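PDB 3CR3: PTS-dependent dihydroxyacetone kinase, ADP-binding subunit DhaL, which binds ADP with magnesium, takes a phosphoryl group from DhaM to form ATP, and passes it to dihydroxyacetone held by DhaK. Local coordinates for residues 81-84 with 85-89; 68-71 with 72-76; 43-46 with 47-51. All coordinates share one frame; numbering follows the deposited sequence.

Contact 1. Residues 81-84 with 85-89; sequences PLYG and SAFLA. With ADP (adenosine-5'-diphosphate), chain G.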
ATOM      1  N   PRO A  81      11.951  12.327 -14.588  1.00 15.37           N
ATOM      2  CA  PRO A  81      11.939  13.579 -13.829  1.00 15.58           C
ATOM      3  C   PRO A  81      13.338  14.150 -13.560  1.00 15.00           C
ATOM      4  O   PRO A  81      13.497  15.373 -13.517  1.00 14.94           O
ATOM      5  CB  PRO A  81      11.269  13.206 -12.501  1.00 15.08           C
ATOM      6  CG  PRO A  81      10.638  11.898 -12.697  1.00 15.81           C
ATOM      7  CD  PRO A  81      11.129  11.273 -13.956  1.00 15.82           C
ATOM      8  N   LEU A  82      14.335  13.288 -13.394  1.00 14.63           N
ATOM      9  CA  LEU A  82      15.688  13.763 -13.051  1.00 14.85           C
ATOM     10  C   LEU A  82      16.447  14.408 -14.214  1.00 14.12           C
ATOM     11  O   LEU A  82      16.862  15.566 -14.130  1.00 14.07           O
ATOM     12  CB  LEU A  82      16.527  12.638 -12.418  1.00 14.63           C
ATOM     13  CG  LEU A  82      16.023  12.124 -11.066  1.00 15.20           C
ATOM     14  CD1 LEU A  82      16.683  10.778 -10.781  1.00 12.84           C
ATOM     15  CD2 LEU A  82      16.283  13.105  -9.957  1.00 14.85           C
ATOM     16  N   TYR A  83      16.654  13.650 -15.285  1.00 14.41           N
ATOM     17  CA  TYR A  83      17.266  14.202 -16.498  1.00 14.29           C
ATOM     18  C   TYR A  83      16.414  15.320 -17.101  1.00 14.68           C
ATOM     19  O   TYR A  83      16.957  16.320 -17.591  1.00 14.30           O
ATOM     20  CB  TYR A  83      17.503  13.113 -17.552  1.00 14.27           C
ATOM     21  CG  TYR A  83      18.735  12.266 -17.311  1.00 13.67           C
ATOM     22  CD1 TYR A  83      20.008  12.818 -17.431  1.00 14.76           C
ATOM     23  CD2 TYR A  83      18.627  10.913 -16.977  1.00 14.71           C
ATOM     24  CE1 TYR A  83      21.146  12.053 -17.227  1.00 15.38           C
ATOM     25  CE2 TYR A  83      19.761  10.132 -16.748  1.00 14.50           C
ATOM     26  CZ  TYR A  83      21.018  10.713 -16.876  1.00 14.26           C
ATOM     27  OH  TYR A  83      22.153   9.984 -16.654  1.00 13.43           O
ATOM     28  N   GLY A  84      15.093  15.131 -17.073  1.00 15.00           N
ATOM     29  CA  GLY A  84      14.122  16.117 -17.580  1.00 15.42           C
ATOM     30  C   GLY A  84      14.255  17.459 -16.876  1.00 15.96           C
ATOM     31  O   GLY A  84      14.286  18.508 -17.526  1.00 16.31           O
ATOM     32  N   SER A  85      14.345  17.428 -15.547  1.00 15.09           N
ATOM     33  CA  SER A  85      14.527  18.653 -14.777  1.00 15.33           C
ATOM     34  C   SER A  85      15.944  19.221 -14.962  1.00 14.80           C
ATOM     35  O   SER A  85      16.122  20.438 -14.988  1.00 14.24           O
ATOM     36  CB  SER A  85      14.214  18.431 -13.299  1.00 14.86           C
ATOM     37  OG  SER A  85      12.858  18.029 -13.133  1.00 16.04           O
ATOM     38  N   ALA A  86      16.935  18.344 -15.100  1.00 14.60           N
ATOM     39  CA  ALA A  86      18.293  18.797 -15.411  1.00 14.92           C
ATOM     40  C   ALA A  86      18.252  19.594 -16.716  1.00 14.87           C
ATOM     41  O   ALA A  86      18.664  20.741 -16.756  1.00 14.30           O
ATOM     42  CB  ALA A  86      19.275  17.615 -15.512  1.00 14.77           C
ATOM     43  N   PHE A  87      17.700  19.003 -17.772  1.00 15.12           N
ATOM     44  CA  PHE A  87      17.659  19.684 -19.053  1.00 16.07           C
ATOM     45  C   PHE A  87      16.802  20.951 -19.051  1.00 16.30           C
ATOM     46  O   PHE A  87      17.136  21.923 -19.713  1.00 16.70           O
ATOM     47  CB  PHE A  87      17.315  18.710 -20.189  1.00 16.43           C
ATOM     48  CG  PHE A  87      18.516  17.934 -20.675  1.00 16.77           C
ATOM     49  CD1 PHE A  87      19.400  18.504 -21.580  1.00 16.49           C
ATOM     50  CD2 PHE A  87      18.793  16.658 -20.178  1.00 16.74           C
ATOM     51  CE1 PHE A  87      20.533  17.823 -22.010  1.00 16.85           C
ATOM     52  CE2 PHE A  87      19.922  15.964 -20.597  1.00 16.34           C
ATOM     53  CZ  PHE A  87      20.795  16.544 -21.512  1.00 16.89           C
ATOM     54  N   LEU A  88      15.731  20.953 -18.270  1.00 16.94           N
ATOM     55  CA  LEU A  88      14.858  22.114 -18.187  1.00 17.55           C
ATOM     56  C   LEU A  88      15.595  23.324 -17.610  1.00 17.41           C
ATOM     57  O   LEU A  88      15.463  24.443 -18.117  1.00 16.85           O
ATOM     58  CB  LEU A  88      13.620  21.783 -17.349  1.00 17.24           C
ATOM     59  CG  LEU A  88      12.405  22.692 -17.501  1.00 19.44           C
ATOM     60  CD1 LEU A  88      11.934  22.813 -18.970  1.00 20.47           C
ATOM     61  CD2 LEU A  88      11.292  22.160 -16.627  1.00 21.02           C
ATOM     62  N   ALA A  89      16.364  23.092 -16.549  1.00 17.37           N
ATOM     63  CA  ALA A  89      17.150  24.149 -15.920  1.00 18.29           C
ATOM     64  C   ALA A  89      18.246  24.628 -16.867  1.00 19.35           C
ATOM     65  O   ALA A  89      18.485  25.833 -16.994  1.00 19.20           O
ATOM     66  CB  ALA A  89      17.745  23.655 -14.629  1.00 18.08           C
TER
HETATM   67  PB  ADP G1211      13.783   3.725 -11.530  1.00 15.60           P
HETATM   68  O1B ADP G1211      13.551   2.427 -12.236  1.00 15.51           O
HETATM   69  O2B ADP G1211      12.526   4.477 -11.260  1.00 13.87           O
HETATM   70  O3B ADP G1211      14.692   3.602 -10.306  1.00 14.19           O
HETATM   71  PA  ADP G1211      15.842   4.213 -13.520  1.00 14.17           P
HETATM   72  O1A ADP G1211      16.199   2.780 -13.322  1.00 13.91           O
HETATM   73  O2A ADP G1211      15.575   4.650 -14.941  1.00 16.69           O
HETATM   74  O3A ADP G1211      14.589   4.654 -12.587  1.00 14.44           O
HETATM   75  O5' ADP G1211      17.008   5.152 -12.912  1.00 15.92           O
HETATM   76  C5' ADP G1211      17.695   4.776 -11.714  1.00 15.07           C
HETATM   77  C4' ADP G1211      18.700   5.866 -11.409  1.00 14.79           C
HETATM   78  O4' ADP G1211      18.056   7.094 -11.047  1.00 16.42           O
HETATM   79  C3' ADP G1211      19.602   5.528 -10.235  1.00 14.89           C
HETATM   80  O3' ADP G1211      20.712   4.762 -10.706  1.00 14.91           O
HETATM   81  C2' ADP G1211      20.010   6.896  -9.690  1.00 14.36           C
HETATM   82  O2' ADP G1211      21.228   7.382 -10.258  1.00 10.96           O
HETATM   83  C1' ADP G1211      18.907   7.828 -10.173  1.00 17.13           C
HETATM   84  N9  ADP G1211      18.092   8.270  -9.026  1.00 18.66           N
HETATM   85  C8  ADP G1211      17.088   7.550  -8.479  1.00 18.23           C
HETATM   86  N7  ADP G1211      16.539   8.221  -7.455  1.00 17.35           N
HETATM   87  C5  ADP G1211      17.208   9.383  -7.337  1.00 17.86           C
HETATM   88  C6  ADP G1211      17.137  10.552  -6.443  1.00 16.54           C
HETATM   89  N6  ADP G1211      16.196  10.584  -5.479  1.00 17.11           N
HETATM   90  N1  ADP G1211      18.010  11.564  -6.646  1.00 17.92           N
HETATM   91  C2  ADP G1211      18.933  11.537  -7.627  1.00 17.00           C
HETATM   92  N3  ADP G1211      19.056  10.507  -8.465  1.00 16.87           N
HETATM   93  C4  ADP G1211      18.240   9.419  -8.366  1.00 17.73           C
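With OG anti to its carbonyl carbon (chi1 -61°), Ser85 folds its hydroxyl back along the helix onto Pro81 O, one turn earlier. Ser85 OG donates to Pro81 O at 2.8 Å, lying in the carbonyl plane, while Ser85 N reaches the same Pro81 O at 3.0 Å from well above that plane. Two donors of one residue thus grip one carbonyl, and Ser85 OG is bonded in addition to Arg114 NE. With an alanine in place of Ser85, Pro81 O would probably keep only the backbone N-H of this residue, and Arg114 NE would lose a partner. The same run of i to i+4 bonds continues in Phe87 N to Tyr83 O, 2.8 Å and nearly straight at 168°. Phe87 brings its ring edge, at CD2, to 3.2 Å from Tyr83 O, and the two aromatic rings barely meet, Tyr83 CD1 lying 4.5 Å from Phe87 CE2. Leu82 leaves the helix on another side and lays CD1 over one face of the ADP adenine, 3.2 Å from C4. Tyr83 OH is held by Ser179 and Ser180. All of this lies on helix 79-94, between helix 60-74, which meets Tyr83, Ser85, Phe87 and Leu88, and helix 100-115, whose Ile111 packs on Leu82 and Ala86.

Contact 2. Residues 68-71 with 72-76; sequences AMTL and MSKVG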
ATOM      1  N   ALA A  68      14.241  17.998 -22.431  1.00 21.50           N
ATOM      2  CA  ALA A  68      13.547  17.893 -21.153  1.00 22.86           C
ATOM      3  C   ALA A  68      12.128  17.295 -21.287  1.00 23.71           C
ATOM      4  O   ALA A  68      11.784  16.353 -20.579  1.00 23.26           O
ATOM      5  CB  ALA A  68      13.510  19.242 -20.472  1.00 22.54           C
HETATM    6  N   MSE A  69      11.327  17.824 -22.214  1.00 24.38           N
HETATM    7  CA  MSE A  69       9.943  17.367 -22.390  1.00 25.99           C
HETATM    8  C   MSE A  69       9.838  15.948 -22.945  1.00 24.96           C
HETATM    9  O   MSE A  69       8.964  15.192 -22.529  1.00 24.53           O
HETATM   10  CB  MSE A  69       9.134  18.339 -23.266  1.00 27.14           C
HETATM   11  CG  MSE A  69       9.124  19.781 -22.763  1.00 34.02           C
HETATM   12 SE   MSE A  69       8.528  19.982 -20.897  1.00 51.81          SE
HETATM   13  CE  MSE A  69      10.195  19.930 -19.895  1.00 45.60           C
ATOM     14  N   THR A  70      10.728  15.596 -23.870  1.00 24.59           N
ATOM     15  CA  THR A  70      10.761  14.245 -24.434  1.00 24.71           C
ATOM     16  C   THR A  70      11.105  13.192 -23.363  1.00 24.98           C
ATOM     17  O   THR A  70      10.416  12.182 -23.236  1.00 24.19           O
ATOM     18  CB  THR A  70      11.742  14.138 -25.627  1.00 24.38           C
ATOM     19  OG1 THR A  70      11.546  15.241 -26.521  1.00 24.21           O
ATOM     20  CG2 THR A  70      11.530  12.848 -26.379  1.00 24.49           C
ATOM     21  N   LEU A  71      12.163  13.444 -22.592  1.00 25.73           N
ATOM     22  CA  LEU A  71      12.570  12.536 -21.515  1.00 26.57           C
ATOM     23  C   LEU A  71      11.491  12.439 -20.430  1.00 27.98           C
ATOM     24  O   LEU A  71      11.220  11.352 -19.915  1.00 28.03           O
ATOM     25  CB  LEU A  71      13.941  12.933 -20.923  1.00 25.91           C
ATOM     26  CG  LEU A  71      15.175  12.901 -21.844  1.00 24.36           C
ATOM     27  CD1 LEU A  71      16.457  13.292 -21.088  1.00 23.69           C
ATOM     28  CD2 LEU A  71      15.371  11.565 -22.550  1.00 23.75           C
HETATM   29  N   MSE A  72      10.852  13.568 -20.113  1.00 29.78           N
HETATM   30  CA  MSE A  72       9.780  13.599 -19.114  1.00 32.37           C
HETATM   31  C   MSE A  72       8.564  12.768 -19.518  1.00 30.81           C
HETATM   32  O   MSE A  72       7.928  12.151 -18.674  1.00 31.14           O
HETATM   33  CB  MSE A  72       9.352  15.033 -18.794  1.00 31.97           C
HETATM   34  CG  MSE A  72      10.309  15.772 -17.866  1.00 34.29           C
HETATM   35 SE   MSE A  72       9.428  17.234 -16.948  1.00 40.97          SE
HETATM   36  CE  MSE A  72      10.964  18.330 -16.464  1.00 35.05           C
ATOM     37  N   SER A  73       8.247  12.757 -20.808  1.00 30.14           N
ATOM     38  CA  SER A  73       7.140  11.951 -21.319  1.00 29.48           C
ATOM     39  C   SER A  73       7.488  10.472 -21.509  1.00 28.79           C
ATOM     40  O   SER A  73       6.703   9.596 -21.126  1.00 29.09           O
ATOM     41  CB  SER A  73       6.625  12.531 -22.639  1.00 29.58           C
ATOM     42  OG  SER A  73       6.059  13.817 -22.432  1.00 30.70           O
ATOM     43  N   LYS A  74       8.656  10.198 -22.091  1.00 27.50           N
ATOM     44  CA  LYS A  74       8.977   8.861 -22.620  1.00 26.71           C
ATOM     45  C   LYS A  74       9.772   7.915 -21.680  1.00 26.12           C
ATOM     46  O   LYS A  74       9.893   6.719 -21.963  1.00 25.50           O
ATOM     47  CB  LYS A  74       9.675   8.994 -23.984  1.00 26.70           C
ATOM     48  CG  LYS A  74       8.862   9.774 -25.038  1.00 27.21           C
ATOM     49  CD  LYS A  74       7.712   8.939 -25.609  1.00 27.42           C
ATOM     50  CE  LYS A  74       6.879   9.715 -26.629  1.00 27.64           C
ATOM     51  NZ  LYS A  74       5.919  10.674 -25.976  1.00 27.42           N
ATOM     52  N   VAL A  75      10.313   8.455 -20.584  1.00 25.48           N
ATOM     53  CA  VAL A  75      10.997   7.660 -19.551  1.00 25.32           C
ATOM     54  C   VAL A  75      10.049   7.444 -18.349  1.00 25.31           C
ATOM     55  O   VAL A  75       9.576   8.410 -17.743  1.00 25.76           O
ATOM     56  CB  VAL A  75      12.307   8.361 -19.092  1.00 25.85           C
ATOM     57  CG1 VAL A  75      13.155   7.451 -18.217  1.00 25.12           C
ATOM     58  CG2 VAL A  75      13.119   8.820 -20.288  1.00 24.98           C
ATOM     59  N   GLY A  76       9.758   6.188 -18.014  1.00 24.73           N
ATOM     60  CA  GLY A  76       8.771   5.874 -16.973  1.00 23.66           C
ATOM     61  C   GLY A  76       9.291   5.715 -15.547  1.00 23.19           C
ATOM     62  O   GLY A  76       8.500   5.474 -14.610  1.00 22.47           O
TER
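The last turns of helix 60-74 in the all-helical DhaL fold carry this contact, which runs out at Val75, the first residue to leave helical backbone angles, just ahead of the nucleotide site. Met69 and Met72, both selenomethionines, lie side by side and point the same way, with Met69 CE 3.9 Å from Met72 CE. Their chains differ: Met69 is bent at chi2 and chi3, whereas Met72 runs extended beyond CG, so the curled chain of Met69 brings its methyl up to the end of the extended chain of Met72. Met72 CG also rests 3.1 Å from Ala68 O, the carbonyl that accepts Met72 N. Both methionines pack on Leu88 of helix 79-94, and Met72 further meets an apolar side chain of the chain of another protein. On another side of the helix, Thr70 CG2 lies 4.3 Å from Lys74 CG, a loose touch backed by the bond from Lys74 N to Thr70 O, 2.9 Å and nearly along the C=O axis. Thr70 OG1 turns back to Lys66 O, while Ser73 OG is bonded to an acidic side chain of the chain of another protein. Where the helix ends, Val75 N still reaches Leu71 O at 3.1 Å, completing a last i to i+4 bond. At their nearest atoms the Val75 side chain and the bound ADP are about 5 Å apart. Val75 CG2, anti to the carbonyl carbon, sits 3.2 Å from Leu71 O and 4.2 Å from Leu71 CD2.

Contact 3. Residues 43-46 with 47-51; sequences RGMS and ETMKA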
ATOM      1  N   ARG A  43      14.840   4.249 -24.891  1.00 19.80           N
ATOM      2  CA  ARG A  43      13.545   4.793 -25.316  1.00 21.08           C
ATOM      3  C   ARG A  43      13.575   6.324 -25.325  1.00 20.09           C
ATOM      4  O   ARG A  43      13.300   6.962 -26.345  1.00 19.87           O
ATOM      5  CB  ARG A  43      12.468   4.293 -24.356  1.00 20.93           C
ATOM      6  CG  ARG A  43      11.046   4.767 -24.613  1.00 23.48           C
ATOM      7  CD  ARG A  43      10.053   3.939 -23.781  1.00 24.15           C
ATOM      8  NE  ARG A  43      10.252   2.496 -23.958  1.00 31.63           N
ATOM      9  CZ  ARG A  43      10.650   1.644 -23.006  1.00 33.19           C
ATOM     10  NH1 ARG A  43      10.882   2.064 -21.770  1.00 32.92           N
ATOM     11  NH2 ARG A  43      10.803   0.352 -23.298  1.00 34.44           N
ATOM     12  N   GLY A  44      13.937   6.904 -24.187  1.00 19.09           N
ATOM     13  CA  GLY A  44      13.925   8.345 -24.032  1.00 18.31           C
ATOM     14  C   GLY A  44      14.831   9.063 -25.011  1.00 17.83           C
ATOM     15  O   GLY A  44      14.464  10.112 -25.542  1.00 16.82           O
HETATM   16  N   MSE A  45      16.019   8.504 -25.238  1.00 17.86           N
HETATM   17  CA  MSE A  45      16.987   9.129 -26.122  1.00 18.44           C
HETATM   18  C   MSE A  45      16.703   8.854 -27.605  1.00 18.81           C
HETATM   19  O   MSE A  45      16.977   9.708 -28.453  1.00 18.47           O
HETATM   20  CB  MSE A  45      18.427   8.778 -25.729  1.00 19.19           C
HETATM   21  CG  MSE A  45      18.936   9.551 -24.494  1.00 18.28           C
HETATM   22 SE   MSE A  45      18.761  11.511 -24.671  1.00 23.65          SE
HETATM   23  CE  MSE A  45      19.817  11.791 -26.258  1.00 17.76           C
ATOM     24  N   SER A  46      16.140   7.689 -27.916  1.00 19.02           N
ATOM     25  CA  SER A  46      15.689   7.429 -29.294  1.00 19.66           C
ATOM     26  C   SER A  46      14.599   8.426 -29.657  1.00 19.54           C
ATOM     27  O   SER A  46      14.707   9.118 -30.654  1.00 19.64           O
ATOM     28  CB  SER A  46      15.201   5.994 -29.475  1.00 19.65           C
ATOM     29  OG  SER A  46      14.383   5.613 -28.391  1.00 21.96           O
ATOM     30  N   GLU A  47      13.580   8.520 -28.810  1.00 20.13           N
ATOM     31  CA  GLU A  47      12.533   9.525 -28.944  1.00 20.84           C
ATOM     32  C   GLU A  47      13.050  10.961 -28.988  1.00 21.61           C
ATOM     33  O   GLU A  47      12.580  11.746 -29.808  1.00 22.34           O
ATOM     34  CB  GLU A  47      11.488   9.349 -27.845  1.00 20.62           C
ATOM     35  CG  GLU A  47      10.655   8.089 -28.028  1.00 21.09           C
ATOM     36  CD  GLU A  47       9.897   8.082 -29.355  1.00 21.75           C
ATOM     37  OE1 GLU A  47       9.150   9.051 -29.619  1.00 22.01           O
ATOM     38  OE2 GLU A  47      10.053   7.112 -30.125  1.00 22.16           O
ATOM     39  N   THR A  48      14.023  11.297 -28.133  1.00 22.23           N
ATOM     40  CA  THR A  48      14.663  12.614 -28.156  1.00 22.78           C
ATOM     41  C   THR A  48      15.271  12.927 -29.529  1.00 23.54           C
ATOM     42  O   THR A  48      14.997  13.974 -30.106  1.00 22.95           O
ATOM     43  CB  THR A  48      15.731  12.763 -27.037  1.00 22.67           C
ATOM     44  OG1 THR A  48      15.082  12.755 -25.765  1.00 22.13           O
ATOM     45  CG2 THR A  48      16.502  14.073 -27.182  1.00 23.07           C
HETATM   46  N   MSE A  49      16.075  12.007 -30.052  1.00 24.84           N
HETATM   47  CA  MSE A  49      16.733  12.224 -31.339  1.00 26.26           C
HETATM   48  C   MSE A  49      15.724  12.326 -32.491  1.00 26.79           C
HETATM   49  O   MSE A  49      15.936  13.102 -33.430  1.00 26.75           O
HETATM   50  CB  MSE A  49      17.793  11.160 -31.616  1.00 26.32           C
HETATM   51  CG  MSE A  49      18.956  11.141 -30.616  1.00 28.48           C
HETATM   52 SE   MSE A  49      19.660  12.894 -30.090  1.00 33.42          SE
HETATM   53  CE  MSE A  49      20.427  13.394 -31.831  1.00 29.75           C
ATOM     54  N   LYS A  50      14.637  11.558 -32.408  1.00 27.49           N
ATOM     55  CA  LYS A  50      13.523  11.682 -33.363  1.00 28.81           C
ATOM     56  C   LYS A  50      12.934  13.092 -33.312  1.00 29.07           C
ATOM     57  O   LYS A  50      12.781  13.749 -34.343  1.00 29.09           O
ATOM     58  CB  LYS A  50      12.404  10.688 -33.052  1.00 28.99           C
ATOM     59  CG  LYS A  50      12.684   9.232 -33.358  1.00 30.62           C
ATOM     60  CD  LYS A  50      11.356   8.479 -33.477  1.00 32.20           C
ATOM     61  CE  LYS A  50      11.487   7.024 -33.072  1.00 33.65           C
ATOM     62  NZ  LYS A  50      10.193   6.296 -33.265  1.00 34.72           N
ATOM     63  N   ALA A  51      12.608  13.547 -32.102  1.00 29.55           N
ATOM     64  CA  ALA A  51      12.001  14.863 -31.895  1.00 30.22           C
ATOM     65  C   ALA A  51      12.905  16.019 -32.332  1.00 30.90           C
ATOM     66  O   ALA A  51      12.413  17.032 -32.828  1.00 31.09           O
ATOM     67  CB  ALA A  51      11.574  15.032 -30.443  1.00 30.20           C
TER
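Thr48 turns its side chain back on the preceding turn of helix 37-54, where CB lies 3.3 Å from Gly44 O. From there OG1, anti to the carbonyl carbon (chi1 -67°), donates to Gly44 O at 2.7 Å. Thr48 N reaches the same Gly44 O at 2.9 Å, and the two donors come from opposite faces of the carbonyl plane, so that they straddle it. The other branch, CG2, extends to Met45 CE at 4.1 Å, and Met45 SE stands 4.0 Å from Thr48 OG1. Met45 is a selenomethionine bent at chi2 and chi3, which carries Met45 CE to 4.0 Å from Met49 SE, the two chains crossing obliquely. Both methionines meet Asn15 of helix 4-20, while Thr48 faces Thr70 and Leu71 of helix 60-74. Farther round, Lys50 NZ makes a salt bridge to Glu47 OE2, weak as a hydrogen bond at 3.2 Å. A threonine hydroxyl returned to the i-4 carbonyl is a familiar feature of helix interiors, and here it belongs to the helix whose first turn, His37 to Asn40, binds ADP.

Overall arrangement
The contacts follow the chain in the order 3, 2, 1, on three successive helices, 37-54, 60-74 and 79-94, all within the DAK2 domain. Contact 2 is the middle layer: its centre lies about 9 Å from the centres of both others, whereas the centres of contacts 1 and 3 are about 15 Å apart and their nearest atoms about 6 Å, without touching. Leu71 CD2 packs 3.4 Å from Gly44 O of contact 3, and Met72 CE lies 3.4 Å from Gly84 C of contact 1. Each helix, or the turn just after it, has a link to the nucleotide site: Leu82 at the adenine, Val75 just past helix 60-74 near ADP, and Asn40 just ahead of contact 3.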